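Local atomic coordinates of eukaryotic translation initiation factor 2A (Schizosaccharomyces pombe, PDB entry 3WJ9), a protein that probably directs the binding of initiator methionyl-tRNA to 40S ribosomal subunits in a codon-dependent manner during early protein synthesis on a few specific mRNAs. Residues A[130-134]-A[170-174]; A[192-196]-A[208-213]; A[227-231]-A[243-248]; A[273-279]-A[315-321]. All coordinates share one frame; numbering follows the deposited sequence.

Contact 1. Residues A[130-134]-A[170-174]; sequences LQYTC and DFALS
The side-chain amide of Q131 grips the backbone of 170-174 at two points. Its OE1 accepts the L173 N-H at 2.8 Å, with the donor lying in the carbonyl plane and an N-H...O angle of 159°. From the other end of the amide, Q131 NE2 donates to F171 O over a longer 3.3 Å; the acceptor lies close to the amide plane, but the donor stands well above the plane of the F171 carbonyl. One end accepting and the other donating fixes the rotation of the amide. It lies flat over the F171 ring, the two planes only 11° apart, with Q131 NE2 offset toward the rim. F171 CG sits between its own backbone N and carbonyl carbon (chi1 79°), a rotation that turns the ring back beneath the amide. Strands 131-132 and 170-173 are the first strands of successive four-stranded sheets of the N-terminal beta-propeller, so Q131 bridges two neighbouring blades with its side chain where the strands themselves are too far apart to pair. Beyond the amide, packing takes over. L173 CD2 touches Q131 CB at 3.8 Å and reaches Y132 O at 3.6 Å, while L173 CD1 borders the edge of the F171 ring. F171 and L173 also rest on A140 of strand 138-143, in the blade of Q131. Y132 points to the opposite side, toward P83 and V108.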
loop_
_atom_site.group_PDB
_atom_site.type_symbol
_atom_site.label_atom_id
_atom_site.label_comp_id
_atom_site.label_asym_id
_atom_site.label_seq_id
_atom_site.Cartn_x
_atom_site.Cartn_y
_atom_site.Cartn_z
ATOM N N LEU A 130 -6.483 -10.728 -3.185
ATOM C CA LEU A 130 -5.425 -11.691 -3.437
ATOM C C LEU A 130 -4.094 -10.963 -3.491
ATOM O O LEU A 130 -4.016 -9.843 -3.992
ATOM C CB LEU A 130 -5.664 -12.441 -4.749
ATOM C CG LEU A 130 -6.949 -13.247 -4.898
ATOM C CD1 LEU A 130 -7.166 -13.635 -6.351
ATOM C CD2 LEU A 130 -6.843 -14.474 -4.022
ATOM N N GLN A 131 -3.049 -11.591 -2.966
ATOM C CA GLN A 131 -1.704 -11.066 -3.139
ATOM C C GLN A 131 -1.138 -11.654 -4.422
ATOM O O GLN A 131 -1.628 -12.671 -4.910
ATOM C CB GLN A 131 -0.815 -11.402 -1.941
ATOM C CG GLN A 131 -1.390 -10.962 -0.606
ATOM C CD GLN A 131 -0.410 -11.129 0.536
ATOM O OE1 GLN A 131 0.798 -11.234 0.324
ATOM N NE2 GLN A 131 -0.928 -11.169 1.758
ATOM N N TYR A 132 -0.121 -11.009 -4.977
ATOM C CA TYR A 132 0.456 -11.464 -6.233
ATOM C C TYR A 132 1.974 -11.465 -6.196
ATOM O O TYR A 132 2.589 -10.809 -5.356
ATOM C CB TYR A 132 -0.009 -10.582 -7.394
ATOM C CG TYR A 132 -1.473 -10.702 -7.758
ATOM C CD1 TYR A 132 -2.457 -10.079 -6.998
ATOM C CD2 TYR A 132 -1.869 -11.427 -8.873
ATOM C CE1 TYR A 132 -3.793 -10.186 -7.333
ATOM C CE2 TYR A 132 -3.204 -11.539 -9.217
ATOM C CZ TYR A 132 -4.161 -10.917 -8.444
ATOM O OH TYR A 132 -5.491 -11.026 -8.782
ATOM N N THR A 133 2.569 -12.214 -7.117
ATOM C CA THR A 133 3.995 -12.116 -7.379
ATOM C C THR A 133 4.209 -10.934 -8.317
ATOM O O THR A 133 3.255 -10.447 -8.920
ATOM C CB THR A 133 4.553 -13.408 -7.998
ATOM O OG1 THR A 133 3.845 -13.704 -9.208
ATOM C CG2 THR A 133 4.386 -14.567 -7.031
ATOM N N CYS A 134 5.445 -10.465 -8.437
ATOM C CA CYS A 134 5.729 -9.298 -9.269
ATOM C C CYS A 134 5.540 -9.581 -10.756
ATOM O O CYS A 134 5.185 -8.684 -11.522
ATOM C CB CYS A 134 7.147 -8.788 -9.014
ATOM S SG CYS A 134 7.285 -7.718 -7.570
ATOM N N ASP A 170 -2.252 -14.704 9.556
ATOM C CA ASP A 170 -1.916 -13.834 8.425
ATOM C C ASP A 170 -0.638 -14.254 7.692
ATOM O O ASP A 170 0.181 -14.999 8.226
ATOM C CB ASP A 170 -1.764 -12.384 8.896
ATOM C CG ASP A 170 -2.912 -11.929 9.769
ATOM O OD1 ASP A 170 -4.021 -12.487 9.623
ATOM O OD2 ASP A 170 -2.710 -11.014 10.597
ATOM N N PHE A 171 -0.479 -13.755 6.468
ATOM C CA PHE A 171 0.672 -14.071 5.620
ATOM C C PHE A 171 1.064 -12.876 4.744
ATOM O O PHE A 171 0.325 -11.898 4.667
ATOM C CB PHE A 171 0.359 -15.277 4.735
ATOM C CG PHE A 171 -0.482 -14.937 3.539
ATOM C CD1 PHE A 171 -1.806 -14.570 3.697
ATOM C CD2 PHE A 171 0.048 -14.977 2.261
ATOM C CE1 PHE A 171 -2.586 -14.246 2.606
ATOM C CE2 PHE A 171 -0.730 -14.657 1.165
ATOM C CZ PHE A 171 -2.050 -14.291 1.337
ATOM N N ALA A 172 2.217 -12.964 4.083
ATOM C CA ALA A 172 2.661 -11.915 3.163
ATOM C C ALA A 172 3.657 -12.448 2.135
ATOM O O ALA A 172 4.655 -13.070 2.494
ATOM C CB ALA A 172 3.275 -10.753 3.936
ATOM N N LEU A 173 3.383 -12.191 0.859
ATOM C CA LEU A 173 4.230 -12.675 -0.230
ATOM C C LEU A 173 5.526 -11.878 -0.361
ATOM O O LEU A 173 5.715 -10.869 0.319
ATOM C CB LEU A 173 3.467 -12.633 -1.556
ATOM C CG LEU A 173 2.834 -13.936 -2.047
ATOM C CD1 LEU A 173 2.041 -14.599 -0.938
ATOM C CD2 LEU A 173 1.945 -13.677 -3.252
ATOM N N SER A 174 6.413 -12.339 -1.240
ATOM C CA SER A 174 7.663 -11.637 -1.518
ATOM C C SER A 174 7.644 -11.029 -2.918
ATOM O O SER A 174 7.256 -11.691 -3.882
ATOM C CB SER A 174 8.857 -12.585 -1.366
ATOM O OG SER A 174 10.063 -11.970 -1.788
#

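Contact 2. Residues A[192-196]-A[208-213]; sequences PASVR and SQKTFF
V195 and K210 form an antiparallel hydrogen-bonded pair bonded in both directions. V195 N donates to K210 O at 2.8 Å, and K210 N returns a bond to V195 O at 3.1 Å. A193 and F212 form a second hydrogen-bonded pair, with S194-T211 and R196-Q209 the non-hydrogen-bonded ones between and beyond. Side-chain polar contact adds to this: T211 OG1 donates to A193 O at 2.6 Å from above the carbonyl plane, reaching it because OG1 is anti to the T211 backbone N (chi1 -158°). On the face that carries S194 and T211, R196 and Q209 lie side by side and point the same way. R196 bends at chi2 and chi3, which lays its guanidinium nearly parallel to the Q209 amide (17° between planes), with Q209 NE2 over one face near the rim. Apolar packing falls on the other face, where V195 CG2 meets F212 CE1 obliquely at 3.6 Å, and at the open end of the hairpin, where P192 CG approaches F213 CE1 at 3.4 Å. The two strands, 193-199 and 206-212, are the third and fourth of a propeller blade. Strand 180-185 flanks the inner side of 193-199, taking A193 and V195 against F184, while the F212 ring meets Y244 of the next blade.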
loop_
_atom_site.group_PDB
_atom_site.type_symbol
_atom_site.label_atom_id
_atom_site.label_comp_id
_atom_site.label_asym_id
_atom_site.label_seq_id
_atom_site.Cartn_x
_atom_site.Cartn_y
_atom_site.Cartn_z
ATOM N N PRO A 192 3.535 -20.244 21.940
ATOM C CA PRO A 192 3.669 -18.843 21.551
ATOM C C PRO A 192 3.367 -18.664 20.068
ATOM O O PRO A 192 3.146 -19.654 19.370
ATOM C CB PRO A 192 5.138 -18.532 21.862
ATOM C CG PRO A 192 5.795 -19.867 22.181
ATOM C CD PRO A 192 4.823 -20.948 21.860
ATOM N N ALA A 193 3.348 -17.424 19.596
ATOM C CA ALA A 193 3.134 -17.172 18.180
ATOM C C ALA A 193 4.379 -17.546 17.390
ATOM O O ALA A 193 5.461 -17.680 17.957
ATOM C CB ALA A 193 2.770 -15.723 17.946
ATOM N N SER A 194 4.225 -17.716 16.081
ATOM C CA SER A 194 5.348 -18.112 15.239
ATOM C C SER A 194 5.332 -17.431 13.872
ATOM O O SER A 194 4.275 -17.089 13.345
ATOM C CB SER A 194 5.363 -19.631 15.060
ATOM O OG SER A 194 6.461 -20.036 14.262
ATOM N N VAL A 195 6.525 -17.244 13.313
ATOM C CA VAL A 195 6.700 -16.665 11.986
ATOM C C VAL A 195 7.518 -17.620 11.119
ATOM O O VAL A 195 8.485 -18.217 11.587
ATOM C CB VAL A 195 7.398 -15.287 12.057
ATOM C CG1 VAL A 195 7.779 -14.789 10.670
ATOM C CG2 VAL A 195 6.510 -14.275 12.763
ATOM N N ARG A 196 7.127 -17.758 9.854
ATOM C CA ARG A 196 7.735 -18.739 8.960
ATOM C C ARG A 196 7.961 -18.198 7.544
ATOM O O ARG A 196 7.143 -17.445 7.021
ATOM C CB ARG A 196 6.858 -19.992 8.899
ATOM C CG ARG A 196 7.652 -21.270 8.910
ATOM C CD ARG A 196 7.966 -21.671 10.322
ATOM N NE ARG A 196 6.791 -22.113 11.057
ATOM C CZ ARG A 196 6.291 -23.337 10.963
ATOM N NH1 ARG A 196 6.886 -24.233 10.188
ATOM N NH2 ARG A 196 5.215 -23.673 11.658
ATOM N N SER A 208 12.950 -20.409 7.264
ATOM C CA SER A 208 13.009 -19.846 8.607
ATOM C C SER A 208 11.904 -20.448 9.460
ATOM O O SER A 208 10.792 -20.627 8.983
ATOM C CB SER A 208 12.880 -18.321 8.557
ATOM O OG SER A 208 12.515 -17.780 9.814
ATOM N N GLN A 209 12.194 -20.774 10.714
ATOM C CA GLN A 209 11.129 -21.256 11.586
ATOM C C GLN A 209 11.335 -20.707 12.988
ATOM O O GLN A 209 12.085 -21.252 13.795
ATOM C CB GLN A 209 11.050 -22.793 11.568
ATOM C CG GLN A 209 10.339 -23.435 12.770
ATOM C CD GLN A 209 9.966 -24.885 12.523
ATOM O OE1 GLN A 209 10.764 -25.666 12.005
ATOM N NE2 GLN A 209 8.728 -25.244 12.863
ATOM N N LYS A 210 10.687 -19.575 13.245
ATOM C CA LYS A 210 10.898 -18.815 14.472
ATOM C C LYS A 210 9.592 -18.709 15.262
ATOM O O LYS A 210 8.505 -18.749 14.687
ATOM C CB LYS A 210 11.441 -17.415 14.147
ATOM C CG LYS A 210 12.743 -17.363 13.316
ATOM C CD LYS A 210 13.635 -18.593 13.430
ATOM C CE LYS A 210 14.982 -18.391 12.775
ATOM N NZ LYS A 210 15.555 -19.699 12.338
ATOM N N THR A 211 9.697 -18.582 16.580
ATOM C CA THR A 211 8.505 -18.438 17.409
ATOM C C THR A 211 8.604 -17.194 18.297
ATOM O O THR A 211 9.700 -16.739 18.630
ATOM C CB THR A 211 8.258 -19.703 18.270
ATOM O OG1 THR A 211 6.883 -19.761 18.667
ATOM C CG2 THR A 211 9.139 -19.721 19.494
ATOM N N PHE A 212 7.449 -16.631 18.649
ATOM C CA PHE A 212 7.390 -15.367 19.381
ATOM C C PHE A 212 6.290 -15.361 20.441
ATOM O O PHE A 212 5.239 -15.965 20.262
ATOM C CB PHE A 212 7.180 -14.201 18.412
ATOM C CG PHE A 212 8.265 -14.067 17.378
ATOM C CD1 PHE A 212 8.170 -14.730 16.165
ATOM C CD2 PHE A 212 9.381 -13.280 17.619
ATOM C CE1 PHE A 212 9.166 -14.613 15.214
ATOM C CE2 PHE A 212 10.379 -13.159 16.669
ATOM C CZ PHE A 212 10.271 -13.825 15.465
ATOM N N PHE A 213 6.530 -14.631 21.526
ATOM C CA PHE A 213 5.695 -14.699 22.723
ATOM C C PHE A 213 4.907 -13.426 22.952
ATOM O O PHE A 213 5.296 -12.353 22.491
ATOM C CB PHE A 213 6.553 -14.980 23.952
ATOM C CG PHE A 213 7.557 -16.049 23.736
ATOM C CD1 PHE A 213 7.322 -17.323 24.204
ATOM C CD2 PHE A 213 8.735 -15.790 23.053
ATOM C CE1 PHE A 213 8.236 -18.307 23.998
ATOM C CE2 PHE A 213 9.641 -16.776 22.846
ATOM C CZ PHE A 213 9.386 -18.032 23.316
#

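Contact 3. Residues A[227-231]-A[243-248]; sequences TSLLV and NYYGET
S228 meets the hydroxyl end of Y245 near the start of strand 228-233, which runs antiparallel to strand 242-247 in a beta hairpin, the second and third strands of one propeller blade. S228 CB lies by the edge of the tyrosine ring, 3.1 Å from Y245 OH, while S228 OG, beside its backbone N, makes its hydrogen bond to N299. Next comes L229, in a hydrogen-bonded pair with G246: G246 N donates to L229 O at 2.7 Å with an angle of 161°, but the return bond from L229 N to G246 O is weak and bent. L229 turns its side chain to the face shared with V231 and Y244, where F220 and W222 of the preceding strand lie against it. L230 turns the other way, opposite Y245 in a non-hydrogen-bonded pair. Its CD2 stands over one face of the Y245 ring, 4.0 Å from the centroid and offset toward the rim, a CH-pi contact. The ring can lie under this methyl because Y245 CG is anti to the backbone N (chi1 -162°), which swings the phenol back along 227-231 and brings its edge to L229 O. V231 closes the series in a second hydrogen-bonded pair, with Y244. V231 N donates to Y244 O at 2.9 Å, and Y244 N bonds back to V231 O. On the same face as L229, V231 CB touches Y244 CB at 4.1 Å.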
loop_
_atom_site.group_PDB
_atom_site.type_symbol
_atom_site.label_atom_id
_atom_site.label_comp_id
_atom_site.label_asym_id
_atom_site.label_seq_id
_atom_site.Cartn_x
_atom_site.Cartn_y
_atom_site.Cartn_z
ATOM N N THR A 227 14.464 -10.122 -0.407
ATOM C CA THR A 227 15.541 -10.795 0.308
ATOM C C THR A 227 15.396 -10.637 1.818
ATOM O O THR A 227 15.560 -11.598 2.569
ATOM C CB THR A 227 16.918 -10.258 -0.127
ATOM O OG1 THR A 227 17.019 -8.869 0.206
ATOM C CG2 THR A 227 17.104 -10.427 -1.627
ATOM N N SER A 228 15.086 -9.421 2.257
ATOM C CA SER A 228 14.997 -9.120 3.681
ATOM C C SER A 228 13.554 -8.876 4.113
ATOM O O SER A 228 12.706 -8.550 3.289
ATOM C CB SER A 228 15.862 -7.908 4.012
ATOM O OG SER A 228 17.222 -8.156 3.696
ATOM N N LEU A 229 13.271 -9.023 5.405
ATOM C CA LEU A 229 11.889 -8.927 5.867
ATOM C C LEU A 229 11.737 -8.472 7.318
ATOM O O LEU A 229 12.128 -9.181 8.249
ATOM C CB LEU A 229 11.196 -10.277 5.691
ATOM C CG LEU A 229 9.823 -10.413 6.345
ATOM C CD1 LEU A 229 8.806 -9.499 5.678
ATOM C CD2 LEU A 229 9.380 -11.856 6.295
ATOM N N LEU A 230 11.141 -7.296 7.496
ATOM C CA LEU A 230 10.852 -6.762 8.824
ATOM C C LEU A 230 9.596 -7.392 9.421
ATOM O O LEU A 230 8.605 -7.611 8.723
ATOM C CB LEU A 230 10.684 -5.244 8.762
ATOM C CG LEU A 230 11.922 -4.414 8.428
ATOM C CD1 LEU A 230 11.554 -2.949 8.289
ATOM C CD2 LEU A 230 12.989 -4.592 9.491
ATOM N N VAL A 231 9.645 -7.673 10.720
ATOM C CA VAL A 231 8.525 -8.282 11.432
ATOM C C VAL A 231 8.184 -7.466 12.679
ATOM O O VAL A 231 9.072 -7.076 13.433
ATOM C CB VAL A 231 8.837 -9.738 11.836
ATOM C CG1 VAL A 231 7.614 -10.395 12.452
ATOM C CG2 VAL A 231 9.319 -10.540 10.631
ATOM N N ASN A 243 9.620 -5.083 17.951
ATOM C CA ASN A 243 9.961 -5.172 16.536
ATOM C C ASN A 243 11.041 -6.220 16.250
ATOM O O ASN A 243 12.082 -6.234 16.905
ATOM C CB ASN A 243 10.423 -3.796 16.051
ATOM C CG ASN A 243 10.533 -3.710 14.546
ATOM O OD1 ASN A 243 9.758 -4.326 13.817
ATOM N ND2 ASN A 243 11.501 -2.935 14.070
ATOM N N TYR A 244 10.796 -7.094 15.274
ATOM C CA TYR A 244 11.761 -8.141 14.913
ATOM C C TYR A 244 12.211 -8.049 13.455
ATOM O O TYR A 244 11.718 -7.220 12.692
ATOM C CB TYR A 244 11.171 -9.529 15.178
ATOM C CG TYR A 244 10.678 -9.719 16.591
ATOM C CD1 TYR A 244 11.563 -9.985 17.629
ATOM C CD2 TYR A 244 9.328 -9.629 16.888
ATOM C CE1 TYR A 244 11.112 -10.155 18.925
ATOM C CE2 TYR A 244 8.869 -9.797 18.177
ATOM C CZ TYR A 244 9.762 -10.060 19.191
ATOM O OH TYR A 244 9.300 -10.229 20.476
ATOM N N TYR A 245 13.151 -8.911 13.076
ATOM C CA TYR A 245 13.711 -8.909 11.727
ATOM C C TYR A 245 13.980 -10.336 11.247
ATOM O O TYR A 245 14.515 -11.157 11.990
ATOM C CB TYR A 245 15.004 -8.084 11.690
ATOM C CG TYR A 245 15.462 -7.649 10.308
ATOM C CD1 TYR A 245 14.654 -7.817 9.190
ATOM C CD2 TYR A 245 16.708 -7.062 10.128
ATOM C CE1 TYR A 245 15.074 -7.416 7.935
ATOM C CE2 TYR A 245 17.135 -6.658 8.879
ATOM C CZ TYR A 245 16.318 -6.838 7.788
ATOM O OH TYR A 245 16.750 -6.432 6.548
ATOM N N GLY A 246 13.596 -10.623 10.006
ATOM C CA GLY A 246 13.877 -11.903 9.380
ATOM C C GLY A 246 14.532 -11.693 8.027
ATOM O O GLY A 246 14.111 -10.830 7.260
ATOM N N GLU A 247 15.559 -12.479 7.726
ATOM C CA GLU A 247 16.352 -12.251 6.524
ATOM C C GLU A 247 16.616 -13.536 5.746
ATOM O O GLU A 247 17.556 -14.267 6.049
ATOM C CB GLU A 247 17.678 -11.586 6.899
ATOM C CG GLU A 247 18.292 -10.734 5.806
ATOM C CD GLU A 247 19.375 -9.815 6.336
ATOM O OE1 GLU A 247 19.370 -9.532 7.553
ATOM O OE2 GLU A 247 20.230 -9.377 5.538
ATOM N N THR A 248 15.788 -13.800 4.739
ATOM C CA THR A 248 15.933 -14.997 3.915
ATOM C C THR A 248 16.492 -14.662 2.537
ATOM O O THR A 248 15.917 -15.038 1.515
ATOM C CB THR A 248 14.594 -15.728 3.738
ATOM O OG1 THR A 248 13.756 -14.993 2.838
ATOM C CG2 THR A 248 13.895 -15.858 5.073
#

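Contact 4. Residues A[273-279]-A[315-321]; sequences DVCWNAD and LIFSPNS
The short strands 273-276 and 315-317 run almost parallel, 8° apart in direction, but with their axes 7.1 Å from each other they are bridged by side chains. At one end L315 N donates to D273 OD2 at 3.1 Å, approaching from above the carboxylate plane, and a water molecule donates to both D273 OD2 and L315 O. C275 comes next, its SG in the plane of the F317 ring and 3.8 Å from F317 CD1, a sulfur-aromatic contact at the edge. These are the first strands of WD repeats 2 and 3, so the contact lies at the seam between adjacent propeller blades. N277 covers one face of the F317 ring, with CB 4.2 Å from the centroid, and the two side chains cross at about a right angle. With N277 CG anti to the backbone N (chi1 -157°), its OD1 accepts S321 OG at 2.7 Å, from above the amide carbonyl plane. S321 ends the type I turn 318-321, and its OG also takes a weak bond from D279 N at 2.8 Å. A278 CB lies beside the turn, near P319 O and S321 OG.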
loop_
_atom_site.group_PDB
_atom_site.type_symbol
_atom_site.label_atom_id
_atom_site.label_comp_id
_atom_site.label_asym_id
_atom_site.label_seq_id
_atom_site.Cartn_x
_atom_site.Cartn_y
_atom_site.Cartn_z
ATOM N N ASP A 273 5.956 4.639 12.777
ATOM C CA ASP A 273 6.027 4.297 11.362
ATOM C C ASP A 273 7.235 3.416 11.059
ATOM O O ASP A 273 8.303 3.589 11.641
ATOM C CB ASP A 273 6.082 5.570 10.514
ATOM C CG ASP A 273 5.390 5.410 9.176
ATOM O OD1 ASP A 273 5.339 4.273 8.663
ATOM O OD2 ASP A 273 4.891 6.421 8.640
ATOM N N VAL A 274 7.057 2.458 10.158
ATOM C CA VAL A 274 8.164 1.628 9.692
ATOM C C VAL A 274 8.175 1.627 8.164
ATOM O O VAL A 274 7.146 1.393 7.533
ATOM C CB VAL A 274 8.067 0.182 10.226
ATOM C CG1 VAL A 274 9.366 -0.559 9.979
ATOM C CG2 VAL A 274 7.742 0.181 11.714
ATOM N N CYS A 275 9.332 1.904 7.568
ATOM C CA CYS A 275 9.403 2.086 6.121
ATOM C C CYS A 275 10.766 1.716 5.535
ATOM O O CYS A 275 11.806 2.138 6.040
ATOM C CB CYS A 275 9.070 3.537 5.765
ATOM S SG CYS A 275 8.844 3.856 4.001
ATOM N N TRP A 276 10.748 0.923 4.466
ATOM C CA TRP A 276 11.961 0.591 3.726
ATOM C C TRP A 276 12.360 1.743 2.812
ATOM O O TRP A 276 11.644 2.735 2.705
ATOM C CB TRP A 276 11.760 -0.679 2.893
ATOM C CG TRP A 276 11.811 -1.952 3.679
ATOM C CD1 TRP A 276 10.756 -2.624 4.219
ATOM C CD2 TRP A 276 12.981 -2.714 4.001
ATOM N NE1 TRP A 276 11.195 -3.756 4.864
ATOM C CE2 TRP A 276 12.557 -3.833 4.743
ATOM C CE3 TRP A 276 14.344 -2.557 3.735
ATOM C CZ2 TRP A 276 13.448 -4.789 5.223
ATOM C CZ3 TRP A 276 15.226 -3.508 4.212
ATOM C CH2 TRP A 276 14.775 -4.609 4.948
ATOM N N ASN A 277 13.507 1.610 2.154
ATOM C CA ASN A 277 13.887 2.550 1.106
ATOM C C ASN A 277 13.658 1.915 -0.257
ATOM O O ASN A 277 13.725 0.694 -0.396
ATOM C CB ASN A 277 15.348 2.982 1.252
ATOM C CG ASN A 277 15.633 4.314 0.591
ATOM O OD1 ASN A 277 14.905 4.748 -0.301
ATOM N ND2 ASN A 277 16.699 4.975 1.030
ATOM N N ALA A 278 13.385 2.746 -1.258
ATOM C CA ALA A 278 13.096 2.271 -2.608
ATOM C C ALA A 278 14.221 1.402 -3.179
ATOM O O ALA A 278 13.962 0.427 -3.884
ATOM C CB ALA A 278 12.824 3.451 -3.528
ATOM N N ASP A 279 15.465 1.752 -2.863
ATOM C CA ASP A 279 16.623 0.994 -3.336
ATOM C C ASP A 279 16.879 -0.254 -2.488
ATOM O O ASP A 279 17.846 -0.984 -2.719
ATOM C CB ASP A 279 17.873 1.879 -3.353
ATOM C CG ASP A 279 18.147 2.541 -2.010
ATOM O OD1 ASP A 279 17.499 2.169 -1.009
ATOM O OD2 ASP A 279 19.021 3.431 -1.954
ATOM N N LEU A 315 7.066 8.623 8.366
ATOM C CA LEU A 315 8.299 8.674 7.588
ATOM C C LEU A 315 8.062 8.186 6.162
ATOM O O LEU A 315 7.367 7.195 5.952
ATOM C CB LEU A 315 9.385 7.828 8.254
ATOM C CG LEU A 315 10.763 7.821 7.592
ATOM C CD1 LEU A 315 11.567 9.044 7.998
ATOM C CD2 LEU A 315 11.509 6.550 7.936
ATOM N N ILE A 316 8.634 8.885 5.183
ATOM C CA ILE A 316 8.511 8.483 3.781
ATOM C C ILE A 316 9.828 8.668 3.026
ATOM O O ILE A 316 10.460 9.720 3.115
ATOM C CB ILE A 316 7.405 9.282 3.045
ATOM C CG1 ILE A 316 6.058 9.145 3.757
ATOM C CG2 ILE A 316 7.280 8.814 1.602
ATOM C CD1 ILE A 316 4.954 9.992 3.158
ATOM N N PHE A 317 10.241 7.642 2.287
ATOM C CA PHE A 317 11.412 7.744 1.423
ATOM C C PHE A 317 10.994 8.159 0.015
ATOM O O PHE A 317 9.940 7.748 -0.474
ATOM C CB PHE A 317 12.175 6.417 1.373
ATOM C CG PHE A 317 12.937 6.099 2.632
ATOM C CD1 PHE A 317 12.306 5.495 3.705
ATOM C CD2 PHE A 317 14.284 6.399 2.737
ATOM C CE1 PHE A 317 13.003 5.194 4.860
ATOM C CE2 PHE A 317 14.989 6.104 3.889
ATOM C CZ PHE A 317 14.346 5.502 4.953
ATOM N N SER A 318 11.814 8.981 -0.630
ATOM C CA SER A 318 11.571 9.364 -2.016
ATOM C C SER A 318 11.826 8.169 -2.928
ATOM O O SER A 318 12.670 7.329 -2.621
ATOM C CB SER A 318 12.461 10.541 -2.422
ATOM O OG SER A 318 13.834 10.194 -2.342
ATOM N N PRO A 319 11.081 8.080 -4.041
ATOM C CA PRO A 319 11.238 7.017 -5.038
ATOM C C PRO A 319 12.675 6.863 -5.532
ATOM O O PRO A 319 13.101 5.747 -5.831
ATOM C CB PRO A 319 10.324 7.476 -6.175
ATOM C CG PRO A 319 9.253 8.224 -5.491
ATOM C CD PRO A 319 9.924 8.939 -4.346
ATOM N N ASN A 320 13.411 7.967 -5.612
ATOM C CA ASN A 320 14.794 7.921 -6.074
ATOM C C ASN A 320 15.762 7.573 -4.946
ATOM O O ASN A 320 16.978 7.592 -5.136
ATOM C CB ASN A 320 15.189 9.253 -6.722
ATOM C CG ASN A 320 15.319 10.386 -5.717
ATOM O OD1 ASN A 320 14.793 10.316 -4.605
ATOM N ND2 ASN A 320 16.022 11.442 -6.110
ATOM N N SER A 321 15.204 7.266 -3.776
ATOM C CA SER A 321 15.980 6.897 -2.592
ATOM C C SER A 321 16.993 7.959 -2.172
ATOM O O SER A 321 17.957 7.653 -1.469
ATOM C CB SER A 321 16.706 5.567 -2.820
ATOM O OG SER A 321 15.793 4.487 -2.864
HETATM O O HOH W 1 5.178 5.977 5.904
#

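Contacts 1 and 4 are of one kind, first strands of successive blades joined through side chains, and their centres lie 20 Å apart on the propeller. Contacts 2 and 3 are instead hairpins within single blades. Contact 1 shares a sheet with contact 2, since 170-173 is the first strand of the blade whose last two strands form the hairpin; their centres are 19 Å apart. Contact 2 then packs on contact 3 across the next seam, with F212 CE2 3.5 Å from Y244 CG and V195 CG2 against V231 CG1. Contact 3 in turn meets contact 4 chiefly through W276, whose indole lies against S228, L230 and Y245, with L230 also against V274, carrying the packing from blade to blade.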